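Local coordinates for sensor protein KdpD (Escherichia coli, PDB 4Y2F) that is a sensor histidine kinase that probably signals potassium availability by phosphorylating itself on histidine, the part described being its GAF domain, at residues F28-F33 / L120-F124; P86-L90 / L101-P106. One frame throughout, in Å; residues are numbered along the deposited sequence.

Contact 1: F28-F33 / L120-F124; sequences FIASTF and LLETF
Phe-33 and Leu-121 reach each other through complementary torsions: Phe-33 CG lies anti to its own carbonyl carbon (chi1 -63°), sending the ring toward helix 115-142, while Leu-121 has CG anti to its backbone N, and its second torsion turns CD1 over one face of that ring. The two segments belong to the helices 18-33 and 115-142, an antiparallel pair (166° between segment directions) packed on the sheet of the GAF domain. The axes of the two segments come no closer than 11.7 Å, a spacing that aromatic side chains fill. The Phe-33 ring presents its edge to the face of Phe-124 in a T-shaped stack, centroids 5.1 Å apart and planes at 84°, with CE2 over the centre of the Phe-124 ring. Leu-121 CD1 lies 4.0 Å from the Phe-33 centroid in a CH-pi contact; over the opposite face, offset toward the rim, lies Thr-32 CG2, a methyl of the ring's own helix. Thr-32 CG2 also lies 3.9 Å from Phe-124 CZ, while Thr-32 OG1 is hydrogen-bonded to Asp-4 OD2. Helix 4-13 adds Leu-5 and Met-8 against Phe-124. Were Phe-124 cut back to an alanine, the edge of Phe-33 would probably lose its aromatic partner and a gap would open beside Ile-29 and Thr-32. The closest approach is Phe-33 CZ to Leu-121 CA, 3.5 Å; the same CZ lies 3.7 Å from Leu-120 CG.

Contact 2: P86-L90 / L101-P106; sequences PYQIL and LVVVEP
Gln-88 and Val-104 exchange two backbone hydrogen bonds, Gln-88 N to Val-104 O and Val-104 N to Gln-88 O, both 2.9 Å; Leu-90 and Val-102 do the same, N to O each way, again at 2.9 Å. Between these hydrogen-bonded pairs lies the non-hydrogen-bonded pair Ile-89 and Val-103. Weaker CA-H...O contacts supplement the amide bonds: Val-103 CA approaches Gln-88 O at 3.3 Å, and Leu-101 CA does likewise to Leu-90 O. This is the beta hairpin of strands 88-94 and 97-106 in the antiparallel GAF sheet, flanked by strands 35-42 and 75-76. Apolar contacts alternate between its faces. Leu-90 CB meets Val-102 CG1 at 3.9 Å on one, where Leu-90 CD1 also nears Val-104 CG2; on the other, Ile-89 CG2 touches Leu-101 CD1. With Tyr-87 CG set between its own nitrogen and carbonyl carbon (chi1 54°), the ring lies obliquely beside Val-103, with Tyr-87 CD1 4.0 Å from Val-103 CG1. The polar ends are hydrogen-bonded outside the pair, Gln-88 NE2 to Gln-118 OE1 and Glu-105 OE2 to Thr-58 OG1. Past the last bridged pair, Gln-88 with Val-104, one water donates to both Pro-86 O and Pro-106 O, each at 2.8 Å.

Both contacts are largely buried, yet they illustrate two ways of building one domain. Contact 1 joins helices mainly through side chains, aromatic and aliphatic; contact 2 joins neighbouring strands mainly through their backbones, and it is most open at Pro-86. They hold different elements but share an interface: Leu-121 CD2 lies 3.5 Å from Leu-90 CD1, and Ile-29 rests on Val-102 and Val-104, so the helix pair sits on the hairpin face that carries Gln-88 and Leu-90. The opposite face, with Ile-89 and Leu-101, meets helix 62-71 instead. On the outer side of contact 1, Thr-123 packs on Thr-123 of the second subunit, whereas contact 2 touches no other chain of the assembly.

Contact 1: F28-F33 / L120-F124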
ATOM      1  N   PHE A  28       7.877  12.596  -3.240  1.00 20.37           N
ATOM      2  CA  PHE A  28       6.499  12.682  -2.780  1.00 18.92           C
ATOM      3  C   PHE A  28       6.415  12.982  -1.290  1.00 21.09           C
ATOM      4  O   PHE A  28       5.530  13.723  -0.846  1.00 18.89           O
ATOM      5  CB  PHE A  28       5.743  11.395  -3.124  1.00 19.61           C
ATOM      6  CG  PHE A  28       5.215  11.359  -4.527  1.00 20.56           C
ATOM      7  CD1 PHE A  28       3.926  11.800  -4.800  1.00 23.87           C
ATOM      8  CD2 PHE A  28       5.996  10.898  -5.572  1.00 21.10           C
ATOM      9  CE1 PHE A  28       3.433  11.779  -6.091  1.00 27.40           C
ATOM     10  CE2 PHE A  28       5.506  10.872  -6.873  1.00 23.58           C
ATOM     11  CZ  PHE A  28       4.214  11.311  -7.128  1.00 27.64           C
ATOM     12  N   ILE A  29       7.314  12.414  -0.485  1.00 22.35           N
ATOM     13  CA  ILE A  29       7.274  12.737   0.936  1.00 23.51           C
ATOM     14  C   ILE A  29       7.625  14.209   1.153  1.00 20.97           C
ATOM     15  O   ILE A  29       6.991  14.900   1.961  1.00 24.25           O
ATOM     16  CB  ILE A  29       8.147  11.758   1.749  1.00 24.45           C
ATOM     17  CG1 ILE A  29       7.520  10.357   1.713  1.00 27.06           C
ATOM     18  CG2 ILE A  29       8.320  12.240   3.176  1.00 36.35           C
ATOM     19  CD1 ILE A  29       8.441   9.227   2.128  1.00 34.14           C
ATOM     20  N   ALA A  30       8.598  14.729   0.395  1.00 25.49           N
ATOM     21  CA  ALA A  30       8.953  16.146   0.475  1.00 35.08           C
ATOM     22  C   ALA A  30       7.778  17.043   0.147  1.00 28.19           C
ATOM     23  O   ALA A  30       7.510  18.014   0.863  1.00 36.94           O
ATOM     24  CB  ALA A  30      10.080  16.478  -0.498  1.00 36.56           C
ATOM     25  N   SER A  31       7.069  16.738  -0.937  1.00 22.96           N
ATOM     26  CA  SER A  31       5.965  17.578  -1.370  1.00 21.95           C
ATOM     27  C   SER A  31       4.761  17.443  -0.438  1.00 25.67           C
ATOM     28  O   SER A  31       4.194  18.447   0.005  1.00 34.50           O
ATOM     29  CB  SER A  31       5.599  17.220  -2.815  1.00 31.29           C
ATOM     30  OG  SER A  31       4.334  17.732  -3.167  1.00 41.54           O
ATOM     31  N   THR A  32       4.356  16.205  -0.128  1.00 19.56           N
ATOM     32  CA  THR A  32       3.136  15.992   0.643  1.00 17.94           C
ATOM     33  C   THR A  32       3.295  16.458   2.084  1.00 18.25           C
ATOM     34  O   THR A  32       2.346  16.978   2.679  1.00 19.95           O
ATOM     35  CB  THR A  32       2.780  14.505   0.623  1.00 17.17           C
ATOM     36  OG1 THR A  32       2.573  14.100  -0.739  1.00 19.70           O
ATOM     37  CG2 THR A  32       1.539  14.208   1.458  1.00 19.77           C
ATOM     38  N   PHE A  33       4.475  16.243   2.680  1.00 15.44           N
ATOM     39  CA  PHE A  33       4.666  16.493   4.104  1.00 16.47           C
ATOM     40  C   PHE A  33       5.542  17.701   4.371  1.00 16.10           C
ATOM     41  O   PHE A  33       5.922  17.932   5.524  1.00 18.04           O
ATOM     42  CB  PHE A  33       5.195  15.235   4.796  1.00 16.72           C
ATOM     43  CG  PHE A  33       4.236  14.088   4.720  1.00 15.38           C
ATOM     44  CD1 PHE A  33       3.166  14.024   5.600  1.00 16.53           C
ATOM     45  CD2 PHE A  33       4.357  13.124   3.721  1.00 15.26           C
ATOM     46  CE1 PHE A  33       2.251  13.002   5.523  1.00 17.68           C
ATOM     47  CE2 PHE A  33       3.440  12.100   3.637  1.00 15.34           C
ATOM     48  CZ  PHE A  33       2.383  12.041   4.541  1.00 17.88           C
ATOM     49  N   LEU A 120      -1.256   9.509   7.921  1.00 11.60           N
ATOM     50  CA  LEU A 120      -1.044   9.539   6.474  1.00 13.41           C
ATOM     51  C   LEU A 120       0.376   9.117   6.133  1.00 14.48           C
ATOM     52  O   LEU A 120       0.599   8.326   5.200  1.00 15.86           O
ATOM     53  CB  LEU A 120      -1.353  10.928   5.914  1.00 14.05           C
ATOM     54  CG  LEU A 120      -1.139  11.003   4.404  1.00 20.06           C
ATOM     55  CD1 LEU A 120      -2.116  10.074   3.666  1.00 23.71           C
ATOM     56  CD2 LEU A 120      -1.317  12.435   3.935  1.00 24.56           C
ATOM     57  N   LEU A 121       1.356   9.616   6.895  1.00 11.93           N
ATOM     58  CA  LEU A 121       2.743   9.266   6.628  1.00 15.07           C
ATOM     59  C   LEU A 121       2.973   7.775   6.813  1.00 15.51           C
ATOM     60  O   LEU A 121       3.744   7.169   6.060  1.00 15.20           O
ATOM     61  CB  LEU A 121       3.653  10.083   7.537  1.00 14.68           C
ATOM     62  CG  LEU A 121       5.164   9.846   7.389  1.00 15.94           C
ATOM     63  CD1 LEU A 121       5.640  10.078   5.971  1.00 15.57           C
ATOM     64  CD2 LEU A 121       5.901  10.783   8.364  1.00 15.99           C
ATOM     65  N   GLU A 122       2.297   7.155   7.783  1.00 13.29           N
ATOM     66  CA  GLU A 122       2.444   5.714   7.935  1.00 16.04           C
ATOM     67  C   GLU A 122       1.963   4.971   6.698  1.00 19.44           C
ATOM     68  O   GLU A 122       2.592   3.992   6.270  1.00 22.38           O
ATOM     69  CB  GLU A 122       1.723   5.222   9.178  1.00 19.41           C
ATOM     70  CG  GLU A 122       1.894   3.726   9.332  1.00 26.90           C
ATOM     71  CD  GLU A 122       1.385   3.219  10.637  1.00 41.98           C
ATOM     72  OE1 GLU A 122       2.118   3.330  11.638  1.00 46.06           O
ATOM     73  OE2 GLU A 122       0.241   2.729  10.661  1.00 39.71           O
ATOM     74  N   THR A 123       0.863   5.422   6.099  1.00 15.69           N
ATOM     75  CA  THR A 123       0.383   4.786   4.881  1.00 18.15           C
ATOM     76  C   THR A 123       1.393   4.957   3.759  1.00 18.13           C
ATOM     77  O   THR A 123       1.645   4.017   2.994  1.00 17.90           O
ATOM     78  CB  THR A 123      -0.966   5.373   4.482  1.00 20.07           C
ATOM     79  OG1 THR A 123      -1.890   5.237   5.574  1.00 21.82           O
ATOM     80  CG2 THR A 123      -1.527   4.634   3.284  1.00 22.68           C
ATOM     81  N   PHE A 124       2.012   6.140   3.662  1.00 15.61           N
ATOM     82  CA  PHE A 124       3.062   6.334   2.666  1.00 15.20           C
ATOM     83  C   PHE A 124       4.200   5.334   2.861  1.00 16.35           C
ATOM     84  O   PHE A 124       4.645   4.694   1.896  1.00 17.15           O
ATOM     85  CB  PHE A 124       3.586   7.774   2.718  1.00 16.18           C
ATOM     86  CG  PHE A 124       2.815   8.735   1.862  1.00 19.25           C
ATOM     87  CD1 PHE A 124       1.508   9.074   2.175  1.00 20.20           C
ATOM     88  CD2 PHE A 124       3.402   9.310   0.743  1.00 27.55           C
ATOM     89  CE1 PHE A 124       0.795   9.962   1.377  1.00 24.06           C
ATOM     90  CE2 PHE A 124       2.700  10.200  -0.051  1.00 28.69           C
ATOM     91  CZ  PHE A 124       1.394  10.516   0.256  1.00 23.65           C
TER

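Contact 2: P86-L90 / L101-P106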
ATOM      1  N   PRO A  86      14.882  17.065  15.682  1.00 13.44           N
ATOM      2  CA  PRO A  86      13.880  17.701  14.811  1.00 13.13           C
ATOM      3  C   PRO A  86      13.528  16.875  13.585  1.00 12.97           C
ATOM      4  O   PRO A  86      13.116  17.451  12.566  1.00 14.67           O
ATOM      5  CB  PRO A  86      14.584  18.996  14.393  1.00 16.67           C
ATOM      6  CG  PRO A  86      16.013  18.577  14.288  1.00 15.59           C
ATOM      7  CD  PRO A  86      16.223  17.624  15.470  1.00 14.03           C
ATOM      8  N   TYR A  87      13.662  15.556  13.661  1.00 12.28           N
ATOM      9  CA  TYR A  87      13.339  14.678  12.542  1.00 10.97           C
ATOM     10  C   TYR A  87      12.779  13.374  13.091  1.00 10.72           C
ATOM     11  O   TYR A  87      12.903  13.060  14.281  1.00 11.50           O
ATOM     12  CB  TYR A  87      14.578  14.389  11.681  1.00 13.25           C
ATOM     13  CG  TYR A  87      15.760  13.835  12.459  1.00 14.04           C
ATOM     14  CD1 TYR A  87      15.854  12.491  12.762  1.00 16.49           C
ATOM     15  CD2 TYR A  87      16.767  14.684  12.922  1.00 19.06           C
ATOM     16  CE1 TYR A  87      16.920  11.980  13.485  1.00 18.58           C
ATOM     17  CE2 TYR A  87      17.843  14.182  13.629  1.00 17.01           C
ATOM     18  CZ  TYR A  87      17.907  12.832  13.931  1.00 18.15           C
ATOM     19  OH  TYR A  87      18.980  12.303  14.658  1.00 21.39           O
ATOM     20  N   GLN A  88      12.141  12.610  12.211  1.00 11.88           N
ATOM     21  CA  GLN A  88      11.709  11.256  12.527  1.00 10.96           C
ATOM     22  C   GLN A  88      12.556  10.247  11.762  1.00 10.61           C
ATOM     23  O   GLN A  88      12.979  10.498  10.634  1.00 12.68           O
ATOM     24  CB  GLN A  88      10.253  11.044  12.130  1.00 12.04           C
ATOM     25  CG  GLN A  88       9.303  12.014  12.794  1.00 13.07           C
ATOM     26  CD  GLN A  88       7.877  11.621  12.547  1.00 14.05           C
ATOM     27  OE1 GLN A  88       7.323  11.944  11.513  1.00 15.49           O
ATOM     28  NE2 GLN A  88       7.285  10.891  13.482  1.00 18.56           N
ATOM     29  N   ILE A  89      12.790   9.090  12.390  1.00 12.52           N
ATOM     30  CA  ILE A  89      13.439   7.954  11.748  1.00 12.80           C
ATOM     31  C   ILE A  89      12.382   6.856  11.690  1.00 12.74           C
ATOM     32  O   ILE A  89      11.950   6.344  12.734  1.00 13.22           O
ATOM     33  CB  ILE A  89      14.668   7.486  12.531  1.00 16.69           C
ATOM     34  CG1 ILE A  89      15.735   8.580  12.534  1.00 18.34           C
ATOM     35  CG2 ILE A  89      15.228   6.230  11.898  1.00 21.88           C
ATOM     36  CD1 ILE A  89      16.979   8.169  13.325  1.00 25.92           C
ATOM     37  N   LEU A  90      11.953   6.492  10.476  1.00 13.03           N
ATOM     38  CA  LEU A  90      10.788   5.618  10.298  1.00 13.57           C
ATOM     39  C   LEU A  90      11.158   4.353   9.537  1.00 12.54           C
ATOM     40  O   LEU A  90      11.673   4.434   8.405  1.00 15.00           O
ATOM     41  CB  LEU A  90       9.662   6.360   9.571  1.00 14.68           C
ATOM     42  CG  LEU A  90       9.201   7.612  10.315  1.00 14.76           C
ATOM     43  CD1 LEU A  90       8.210   8.358   9.451  1.00 19.62           C
ATOM     44  CD2 LEU A  90       8.580   7.266  11.659  1.00 17.87           C
ATOM     45  N   LEU A 101      14.730   2.473   5.657  1.00 14.83           N
ATOM     46  CA  LEU A 101      14.272   3.513   6.566  1.00 14.36           C
ATOM     47  C   LEU A 101      14.059   4.780   5.764  1.00 15.88           C
ATOM     48  O   LEU A 101      14.639   4.966   4.689  1.00 16.96           O
ATOM     49  CB  LEU A 101      15.336   3.897   7.592  1.00 19.84           C
ATOM     50  CG  LEU A 101      15.869   2.914   8.608  1.00 25.24           C
ATOM     51  CD1 LEU A 101      16.838   3.709   9.447  1.00 23.69           C
ATOM     52  CD2 LEU A 101      14.751   2.370   9.471  1.00 21.99           C
ATOM     53  N   VAL A 102      13.217   5.664   6.292  1.00 13.48           N
ATOM     54  CA  VAL A 102      13.183   7.033   5.797  1.00 14.88           C
ATOM     55  C   VAL A 102      13.399   7.973   6.979  1.00 14.30           C
ATOM     56  O   VAL A 102      12.801   7.794   8.053  1.00 15.04           O
ATOM     57  CB  VAL A 102      11.909   7.339   4.983  1.00 12.11           C
ATOM     58  CG1 VAL A 102      10.650   7.208   5.843  1.00 15.40           C
ATOM     59  CG2 VAL A 102      12.003   8.712   4.308  1.00 14.26           C
ATOM     60  N   VAL A 103      14.303   8.921   6.803  1.00 13.04           N
ATOM     61  CA  VAL A 103      14.497  10.011   7.754  1.00 12.29           C
ATOM     62  C   VAL A 103      13.721  11.198   7.194  1.00 12.79           C
ATOM     63  O   VAL A 103      13.907  11.570   6.026  1.00 13.65           O
ATOM     64  CB  VAL A 103      15.985  10.354   7.917  1.00 13.86           C
ATOM     65  CG1 VAL A 103      16.145  11.472   8.951  1.00 16.22           C
ATOM     66  CG2 VAL A 103      16.774   9.118   8.349  1.00 17.39           C
ATOM     67  N   VAL A 104      12.821  11.760   8.002  1.00 12.25           N
ATOM     68  CA  VAL A 104      11.943  12.854   7.578  1.00 11.06           C
ATOM     69  C   VAL A 104      12.201  14.058   8.479  1.00 10.58           C
ATOM     70  O   VAL A 104      11.951  13.984   9.690  1.00 10.90           O
ATOM     71  CB  VAL A 104      10.462  12.448   7.643  1.00 10.68           C
ATOM     72  CG1 VAL A 104       9.589  13.575   7.152  1.00 12.84           C
ATOM     73  CG2 VAL A 104      10.211  11.176   6.819  1.00 14.70           C
ATOM     74  N   GLU A 105      12.650  15.161   7.882  1.00 11.28           N
ATOM     75  CA  GLU A 105      12.915  16.397   8.619  1.00  9.76           C
ATOM     76  C   GLU A 105      11.992  17.492   8.099  1.00 10.42           C
ATOM     77  O   GLU A 105      12.244  18.047   7.021  1.00 11.42           O
ATOM     78  CB  GLU A 105      14.375  16.812   8.461  1.00 12.84           C
ATOM     79  CG  GLU A 105      14.710  17.959   9.393  1.00 12.62           C
ATOM     80  CD  GLU A 105      16.140  18.425   9.256  1.00 15.72           C
ATOM     81  OE1 GLU A 105      16.934  17.764   8.547  1.00 19.64           O
ATOM     82  OE2 GLU A 105      16.468  19.479   9.851  1.00 18.18           O
ATOM     83  N   PRO A 106      10.927  17.834   8.820  1.00 10.63           N
ATOM     84  CA  PRO A 106       9.957  18.801   8.294  1.00 11.68           C
ATOM     85  C   PRO A 106      10.407  20.235   8.510  1.00 12.61           C
ATOM     86  O   PRO A 106      11.154  20.550   9.438  1.00 14.26           O
ATOM     87  CB  PRO A 106       8.721  18.516   9.151  1.00 13.86           C
ATOM     88  CG  PRO A 106       9.282  18.110  10.480  1.00 12.33           C
ATOM     89  CD  PRO A 106      10.526  17.305  10.142  1.00 11.94           C
TER
HETATM   90  O   HOH W   1      12.320  20.087  11.940  1.00 23.91           O